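Local coordinates for cobalamin biosynthesis protein CobN (Mycobacterium tuberculosis, PDB 7C6O) that is the large catalytic subunit of cobaltochelatase, the enzyme that inserts cobalt into the corrin ring on the way to cobalamin, at residues 107-119 / 124-138. Residues are numbered along the deposited sequence; the frame is centred on the assembly and turned at random. Where two conformers were deposited one is given.
Sequences GVPAVLVSGEQAA and TDRSTVAAGTALQAH. With NA (sodium ion), chain F.
His-138 lays its imidazole ring under the methyl of Ala-119, whose CB stands 3.8 Å from the ring centroid, almost exactly on the normal, a CH-pi contact. The ring gets there because CG lies anti to the backbone N (chi1 174°), which places it beside the loop after strand 110-114. Its NE2 donates to Gln-117 O (2.9 Å, 164°); the carbonyl lies near the ring plane, although NE2 itself stands above the plane of that carbonyl. The bond at the ring edge, with Ala-119 over one face and a water over the other, holds the ring's rotation and pins the loop. A small methyl suits position 119, since it can sit squarely on the ring.

Farther along, Val-111 CG1 lies against the helix, 3.7 Å from Ala-137 CB, while its CG2 meets Val-129. Val-113 CG1 rests on the helix backbone beside Ala-134 O. The small alanines at 134 and 137 are consistent with the 7.8 Å approach of the axes of strand 110-114 and helix segment 131-138.

Strand 110-114 is an outermost strand of a four-stranded parallel sheet, bonded to strand 84-89 on its other side. Hydroxyls serve its outer edge: Ala-110 N donates to Thr-128 OG1 (2.7 Å) and Leu-112 N to Ser-127 OG (3.0 Å), while Ser-127 OG also bonds Leu-123 O. The carbonyls of Asp-125 and Ser-127, with four waters, bind a sodium ion beside this turn. With edge N-H groups taken by side-chain hydroxyls and a loop carbonyl held by a histidine, the contact joins the sheet edge to the following helix by side-chain-to-backbone hydrogen bonds together with apolar contacts.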
ATOM      1  N   GLY A 107     -40.863  28.864  35.873  1.00 30.66           N
ATOM      2  CA  GLY A 107     -41.730  28.240  36.849  1.00 31.48           C
ATOM      3  C   GLY A 107     -41.898  26.740  36.718  1.00 29.05           C
ATOM      4  O   GLY A 107     -42.428  26.113  37.645  1.00 30.34           O
ATOM      5  N   VAL A 108     -41.479  26.143  35.610  1.00 24.53           N
ATOM      6  CA  VAL A 108     -41.581  24.684  35.486  1.00 23.05           C
ATOM      7  C   VAL A 108     -40.561  24.035  36.416  1.00 22.45           C
ATOM      8  O   VAL A 108     -39.393  24.464  36.438  1.00 23.12           O
ATOM      9  CB  VAL A 108     -41.352  24.255  34.036  1.00 24.80           C
ATOM     10  CG1 VAL A 108     -41.515  22.749  33.896  1.00 24.40           C
ATOM     11  CG2 VAL A 108     -42.309  24.990  33.104  1.00 28.29           C
ATOM     12  N   PRO A 109     -40.943  23.029  37.205  1.00 20.50           N
ATOM     13  CA  PRO A 109     -39.967  22.352  38.070  1.00 19.23           C
ATOM     14  C   PRO A 109     -38.749  21.899  37.279  1.00 15.58           C
ATOM     15  O   PRO A 109     -38.866  21.229  36.250  1.00 15.79           O
ATOM     16  CB  PRO A 109     -40.757  21.164  38.629  1.00 18.41           C
ATOM     17  CG  PRO A 109     -42.183  21.623  38.594  1.00 21.67           C
ATOM     18  CD  PRO A 109     -42.299  22.474  37.358  1.00 21.22           C
ATOM     19  N   ALA A 110     -37.570  22.287  37.758  1.00 16.19           N
ATOM     20  CA  ALA A 110     -36.326  22.110  37.023  1.00 14.50           C
ATOM     21  C   ALA A 110     -35.362  21.243  37.820  1.00 12.70           C
ATOM     22  O   ALA A 110     -35.098  21.517  38.996  1.00 13.81           O
ATOM     23  CB  ALA A 110     -35.682  23.463  36.705  1.00 15.57           C
ATOM     24  N   VAL A 111     -34.837  20.210  37.171  1.00 12.21           N
ATOM     25  CA  VAL A 111     -33.846  19.310  37.751  1.00 14.97           C
ATOM     26  C   VAL A 111     -32.521  19.582  37.051  1.00 12.87           C
ATOM     27  O   VAL A 111     -32.404  19.374  35.836  1.00 14.35           O
ATOM     28  CB  VAL A 111     -34.263  17.839  37.596  1.00 16.28           C
ATOM     29  CG1 VAL A 111     -33.375  16.936  38.437  1.00 17.89           C
ATOM     30  CG2 VAL A 111     -35.733  17.660  37.966  1.00 15.84           C
ATOM     31  N   LEU A 112     -31.529  20.048  37.805  1.00 14.63           N
ATOM     32  CA  LEU A 112     -30.227  20.420  37.256  1.00 12.39           C
ATOM     33  C   LEU A 112     -29.180  19.434  37.749  1.00 11.19           C
ATOM     34  O   LEU A 112     -28.971  19.303  38.959  1.00 15.41           O
ATOM     35  CB  LEU A 112     -29.844  21.842  37.667  1.00 13.22           C
ATOM     36  CG  LEU A 112     -30.893  22.939  37.492  1.00 16.23           C
ATOM     37  CD1 LEU A 112     -30.364  24.258  38.050  1.00 16.53           C
ATOM     38  CD2 LEU A 112     -31.295  23.091  36.036  1.00 13.42           C
ATOM     39  N   VAL A 113     -28.518  18.747  36.816  1.00 11.39           N
ATOM     40  CA  VAL A 113     -27.495  17.770  37.164  1.00 13.51           C
ATOM     41  C   VAL A 113     -26.266  17.998  36.294  1.00 13.95           C
ATOM     42  O   VAL A 113     -26.325  18.612  35.225  1.00 11.54           O
ATOM     43  CB  VAL A 113     -27.997  16.316  37.022  1.00 13.23           C
ATOM     44  CG1 VAL A 113     -29.214  16.077  37.917  1.00 12.80           C
ATOM     45  CG2 VAL A 113     -28.319  16.007  35.573  1.00 13.04           C
ATOM     46  N   SER A 114     -25.139  17.480  36.767  1.00 14.85           N
ATOM     47  CA  SER A 114     -23.856  17.651  36.108  0.55 16.27           C
ATOM     48  C   SER A 114     -23.542  16.454  35.217  1.00 17.25           C
ATOM     49  O   SER A 114     -23.964  15.327  35.489  1.00 16.45           O
ATOM     50  CB  SER A 114     -22.746  17.834  37.147  0.55 18.00           C
ATOM     51  OG  SER A 114     -21.470  17.863  36.540  0.55 19.73           O
ATOM     52  N   GLY A 115     -22.798  16.714  34.143  1.00 16.04           N
ATOM     53  CA  GLY A 115     -22.281  15.639  33.320  1.00 14.13           C
ATOM     54  C   GLY A 115     -21.049  14.972  33.889  1.00 15.38           C
ATOM     55  O   GLY A 115     -20.661  13.896  33.426  1.00 18.26           O
ATOM     56  N   GLU A 116     -20.427  15.601  34.881  1.00 15.39           N
ATOM     57  CA  GLU A 116     -19.331  14.987  35.614  1.00 16.89           C
ATOM     58  C   GLU A 116     -19.854  13.842  36.480  1.00 17.67           C
ATOM     59  O   GLU A 116     -21.048  13.744  36.773  1.00 16.98           O
ATOM     60  CB  GLU A 116     -18.625  16.028  36.489  1.00 15.54           C
ATOM     61  CG  GLU A 116     -17.868  17.123  35.725  0.89 22.68           C
ATOM     62  CD  GLU A 116     -18.760  18.258  35.240  0.41 24.00           C
ATOM     63  OE1 GLU A 116     -19.975  18.037  35.059  0.43 22.58           O
ATOM     64  OE2 GLU A 116     -18.247  19.379  35.036  0.82 25.94           O
ATOM     65  N   GLN A 117     -18.933  12.970  36.899  1.00 17.05           N
ATOM     66  CA  GLN A 117     -19.321  11.826  37.723  1.00 16.09           C
ATOM     67  C   GLN A 117     -19.809  12.269  39.097  1.00 13.76           C
ATOM     68  O   GLN A 117     -20.830  11.776  39.590  1.00 15.60           O
ATOM     69  CB  GLN A 117     -18.150  10.852  37.855  1.00 15.80           C
ATOM     70  CG  GLN A 117     -17.710  10.232  36.539  1.00 17.86           C
ATOM     71  CD  GLN A 117     -16.691   9.127  36.735  1.00 20.05           C
ATOM     72  OE1 GLN A 117     -16.494   8.642  37.850  1.00 22.65           O
ATOM     73  NE2 GLN A 117     -16.036   8.726  35.653  1.00 20.19           N
ATOM     74  N   ALA A 118     -19.087  13.184  39.740  1.00 12.77           N
ATOM     75  CA  ALA A 118     -19.523  13.729  41.017  1.00 13.32           C
ATOM     76  C   ALA A 118     -20.576  14.804  40.785  1.00 17.87           C
ATOM     77  O   ALA A 118     -20.413  15.665  39.914  1.00 16.89           O
ATOM     78  CB  ALA A 118     -18.337  14.307  41.791  1.00 13.71           C
ATOM     79  N   ALA A 119     -21.658  14.750  41.558  1.00 11.95           N
ATOM     80  CA  ALA A 119     -22.731  15.720  41.405  1.00 11.88           C
ATOM     81  C   ALA A 119     -22.241  17.119  41.760  1.00 15.48           C
ATOM     82  O   ALA A 119     -21.327  17.296  42.567  1.00 14.32           O
ATOM     83  CB  ALA A 119     -23.926  15.343  42.279  1.00 11.93           C
ATOM     84  N   THR A 124     -27.456  21.124  42.236  1.00 13.61           N
ATOM     85  CA  THR A 124     -28.435  20.520  43.133  1.00 15.02           C
ATOM     86  C   THR A 124     -29.237  21.591  43.863  1.00 15.91           C
ATOM     87  O   THR A 124     -30.470  21.526  43.922  1.00 13.56           O
ATOM     88  CB  THR A 124     -27.738  19.597  44.134  1.00 16.47           C
ATOM     89  OG1 THR A 124     -27.139  18.500  43.434  1.00 16.10           O
ATOM     90  CG2 THR A 124     -28.739  19.063  45.154  1.00 14.73           C
ATOM     91  N   ASP A 125     -28.549  22.600  44.406  1.00 15.99           N
ATOM     92  CA  ASP A 125     -29.229  23.627  45.190  1.00 17.81           C
ATOM     93  C   ASP A 125     -30.060  24.563  44.319  1.00 16.89           C
ATOM     94  O   ASP A 125     -31.121  25.022  44.754  1.00 18.01           O
ATOM     95  CB  ASP A 125     -28.213  24.425  46.005  1.00 19.40           C
ATOM     96  CG  ASP A 125     -27.570  23.597  47.104  1.00 24.32           C
ATOM     97  OD1 ASP A 125     -28.202  22.625  47.564  1.00 27.43           O
ATOM     98  OD2 ASP A 125     -26.436  23.922  47.509  1.00 29.23           O
ATOM     99  N   ARG A 126     -29.603  24.860  43.101  1.00 16.39           N
ATOM    100  CA  ARG A 126     -30.354  25.750  42.219  1.00 18.76           C
ATOM    101  C   ARG A 126     -31.577  25.084  41.600  1.00 19.41           C
ATOM    102  O   ARG A 126     -32.477  25.791  41.130  1.00 17.71           O
ATOM    103  CB  ARG A 126     -29.454  26.283  41.103  1.00 16.88           C
ATOM    104  CG  ARG A 126     -28.487  27.364  41.547  1.00 21.30           C
ATOM    105  CD  ARG A 126     -27.670  27.871  40.372  1.00 24.97           C
ATOM    106  NE  ARG A 126     -26.699  28.877  40.786  1.00 29.34           N
ATOM    107  CZ  ARG A 126     -26.963  30.176  40.870  1.00 30.56           C
ATOM    108  NH1 ARG A 126     -28.172  30.627  40.563  1.00 29.82           N
ATOM    109  NH2 ARG A 126     -26.021  31.022  41.259  1.00 32.47           N
ATOM    110  N   SER A 127     -31.626  23.753  41.579  1.00 16.02           N
ATOM    111  CA  SER A 127     -32.813  23.055  41.105  1.00 13.16           C
ATOM    112  C   SER A 127     -34.038  23.497  41.896  1.00 14.85           C
ATOM    113  O   SER A 127     -33.962  23.753  43.100  1.00 17.65           O
ATOM    114  CB  SER A 127     -32.628  21.541  41.236  1.00 12.68           C
ATOM    115  OG  SER A 127     -31.458  21.099  40.573  1.00 12.27           O
ATOM    116  N   THR A 128     -35.178  23.592  41.212  1.00 14.60           N
ATOM    117  CA  THR A 128     -36.424  23.966  41.865  1.00 16.43           C
ATOM    118  C   THR A 128     -37.223  22.752  42.336  1.00 23.23           C
ATOM    119  O   THR A 128     -38.428  22.868  42.587  1.00 29.65           O
ATOM    120  CB  THR A 128     -37.265  24.852  40.940  1.00 18.87           C
ATOM    121  OG1 THR A 128     -37.408  24.229  39.660  1.00 16.23           O
ATOM    122  CG2 THR A 128     -36.590  26.207  40.753  1.00 21.80           C
ATOM    123  N   VAL A 129     -36.576  21.591  42.447  1.00 17.94           N
ATOM    124  CA  VAL A 129     -37.131  20.427  43.131  1.00 16.90           C
ATOM    125  C   VAL A 129     -36.340  20.237  44.418  1.00 18.03           C
ATOM    126  O   VAL A 129     -35.385  20.977  44.682  1.00 21.86           O
ATOM    127  CB  VAL A 129     -37.072  19.167  42.248  1.00 15.55           C
ATOM    128  CG1 VAL A 129     -37.944  19.336  41.014  1.00 13.72           C
ATOM    129  CG2 VAL A 129     -35.626  18.867  41.850  1.00 14.71           C
ATOM    130  N   ALA A 130     -36.722  19.253  45.229  1.00 16.19           N
ATOM    131  CA  ALA A 130     -35.939  18.930  46.415  1.00 14.46           C
ATOM    132  C   ALA A 130     -34.548  18.449  46.015  1.00 12.19           C
ATOM    133  O   ALA A 130     -34.347  17.884  44.937  1.00 11.97           O
ATOM    134  CB  ALA A 130     -36.643  17.859  47.250  1.00 15.16           C
ATOM    135  N   ALA A 131     -33.577  18.681  46.902  1.00 14.15           N
ATOM    136  CA  ALA A 131     -32.198  18.302  46.599  1.00 13.04           C
ATOM    137  C   ALA A 131     -32.082  16.808  46.322  1.00 13.32           C
ATOM    138  O   ALA A 131     -31.383  16.396  45.389  1.00 12.23           O
ATOM    139  CB  ALA A 131     -31.274  18.710  47.747  1.00 14.49           C
ATOM    140  N   GLY A 132     -32.775  15.981  47.111  1.00 15.74           N
ATOM    141  CA  GLY A 132     -32.715  14.544  46.897  1.00 12.20           C
ATOM    142  C   GLY A 132     -33.269  14.113  45.554  1.00 12.85           C
ATOM    143  O   GLY A 132     -32.843  13.097  44.998  1.00 12.70           O
ATOM    144  N   THR A 133     -34.226  14.871  45.014  1.00 14.13           N
ATOM    145  CA  THR A 133     -34.741  14.572  43.682  1.00 13.75           C
ATOM    146  C   THR A 133     -33.666  14.791  42.626  1.00 14.56           C
ATOM    147  O   THR A 133     -33.464  13.946  41.745  1.00 12.29           O
ATOM    148  CB  THR A 133     -35.968  15.436  43.393  1.00 14.08           C
ATOM    149  OG1 THR A 133     -36.928  15.258  44.440  1.00 13.57           O
ATOM    150  CG2 THR A 133     -36.592  15.044  42.058  1.00 15.75           C
ATOM    151  N   ALA A 134     -32.954  15.917  42.713  1.00 13.02           N
ATOM    152  CA  ALA A 134     -31.876  16.195  41.768  1.00 12.16           C
ATOM    153  C   ALA A 134     -30.739  15.191  41.911  1.00 11.40           C
ATOM    154  O   ALA A 134     -30.162  14.754  40.909  1.00 11.44           O
ATOM    155  CB  ALA A 134     -31.363  17.622  41.970  1.00 11.56           C
ATOM    156  N   LEU A 135     -30.405  14.814  43.147  1.00 13.10           N
ATOM    157  CA  LEU A 135     -29.302  13.882  43.364  1.00 12.52           C
ATOM    158  C   LEU A 135     -29.625  12.498  42.807  1.00 11.88           C
ATOM    159  O   LEU A 135     -28.758  11.846  42.217  1.00 11.42           O
ATOM    160  CB  LEU A 135     -28.965  13.807  44.853  1.00 11.98           C
ATOM    161  CG  LEU A 135     -28.351  15.073  45.462  1.00 12.21           C
ATOM    162  CD1 LEU A 135     -28.462  15.063  46.980  1.00 12.78           C
ATOM    163  CD2 LEU A 135     -26.896  15.232  45.031  1.00 13.31           C
ATOM    164  N   GLN A 136     -30.865  12.033  42.976  1.00 13.87           N
ATOM    165  CA  GLN A 136     -31.230  10.735  42.414  1.00 14.52           C
ATOM    166  C   GLN A 136     -31.285  10.792  40.891  1.00 13.70           C
ATOM    167  O   GLN A 136     -30.857   9.849  40.215  1.00 13.57           O
ATOM    168  CB  GLN A 136     -32.567  10.263  42.990  1.00 17.70           C
ATOM    169  CG  GLN A 136     -32.929   8.807  42.657  1.00 18.29           C
ATOM    170  CD  GLN A 136     -32.196   7.792  43.528  1.00 20.91           C
ATOM    171  OE1 GLN A 136     -31.100   8.050  44.021  1.00 23.15           O
ATOM    172  NE2 GLN A 136     -32.811   6.631  43.726  1.00 19.96           N
ATOM    173  N   ALA A 137     -31.803  11.890  40.333  1.00 13.21           N
ATOM    174  CA  ALA A 137     -31.772  12.062  38.883  1.00 10.77           C
ATOM    175  C   ALA A 137     -30.341  12.034  38.360  1.00 10.72           C
ATOM    176  O   ALA A 137     -30.072  11.464  37.295  1.00 10.56           O
ATOM    177  CB  ALA A 137     -32.458  13.370  38.490  1.00 13.85           C
ATOM    178  N   HIS A 138     -29.411  12.645  39.098  1.00 10.87           N
ATOM    179  CA  HIS A 138     -28.007  12.608  38.702  1.00 12.28           C
ATOM    180  C   HIS A 138     -27.522  11.173  38.540  1.00 11.07           C
ATOM    181  O   HIS A 138     -26.803  10.855  37.585  1.00 12.06           O
ATOM    182  CB  HIS A 138     -27.152  13.347  39.731  1.00 13.05           C
ATOM    183  CG  HIS A 138     -25.682  13.246  39.472  1.00 12.20           C
ATOM    184  ND1 HIS A 138     -24.995  14.171  38.715  1.00 12.49           N
ATOM    185  CD2 HIS A 138     -24.770  12.322  39.858  1.00 13.64           C
ATOM    186  CE1 HIS A 138     -23.722  13.824  38.650  1.00 13.15           C
ATOM    187  NE2 HIS A 138     -23.558  12.705  39.333  1.00 13.64           N
TER
HETATM  188 NA    NA F1205     -33.386  24.395  45.245  1.00 22.49          NA
HETATM  189  O   HOH W   1     -38.451  26.496  37.748  1.00 32.99           O
HETATM  190  O   HOH W   2     -27.590  17.717  40.747  1.00 12.00           O
HETATM  191  O   HOH W   3     -25.630  12.916  35.879  1.00 12.92           O
HETATM  192  O   HOH W   4     -32.722  21.943  45.485  1.00 17.02           O
HETATM  193  O   HOH W   5     -35.597  23.572  45.893  1.00 27.13           O
HETATM  194  O   HOH W   6     -34.036  26.713  44.722  1.00 31.52           O
HETATM  195  O   HOH W   7     -32.933  24.873  47.613  1.00 34.13           O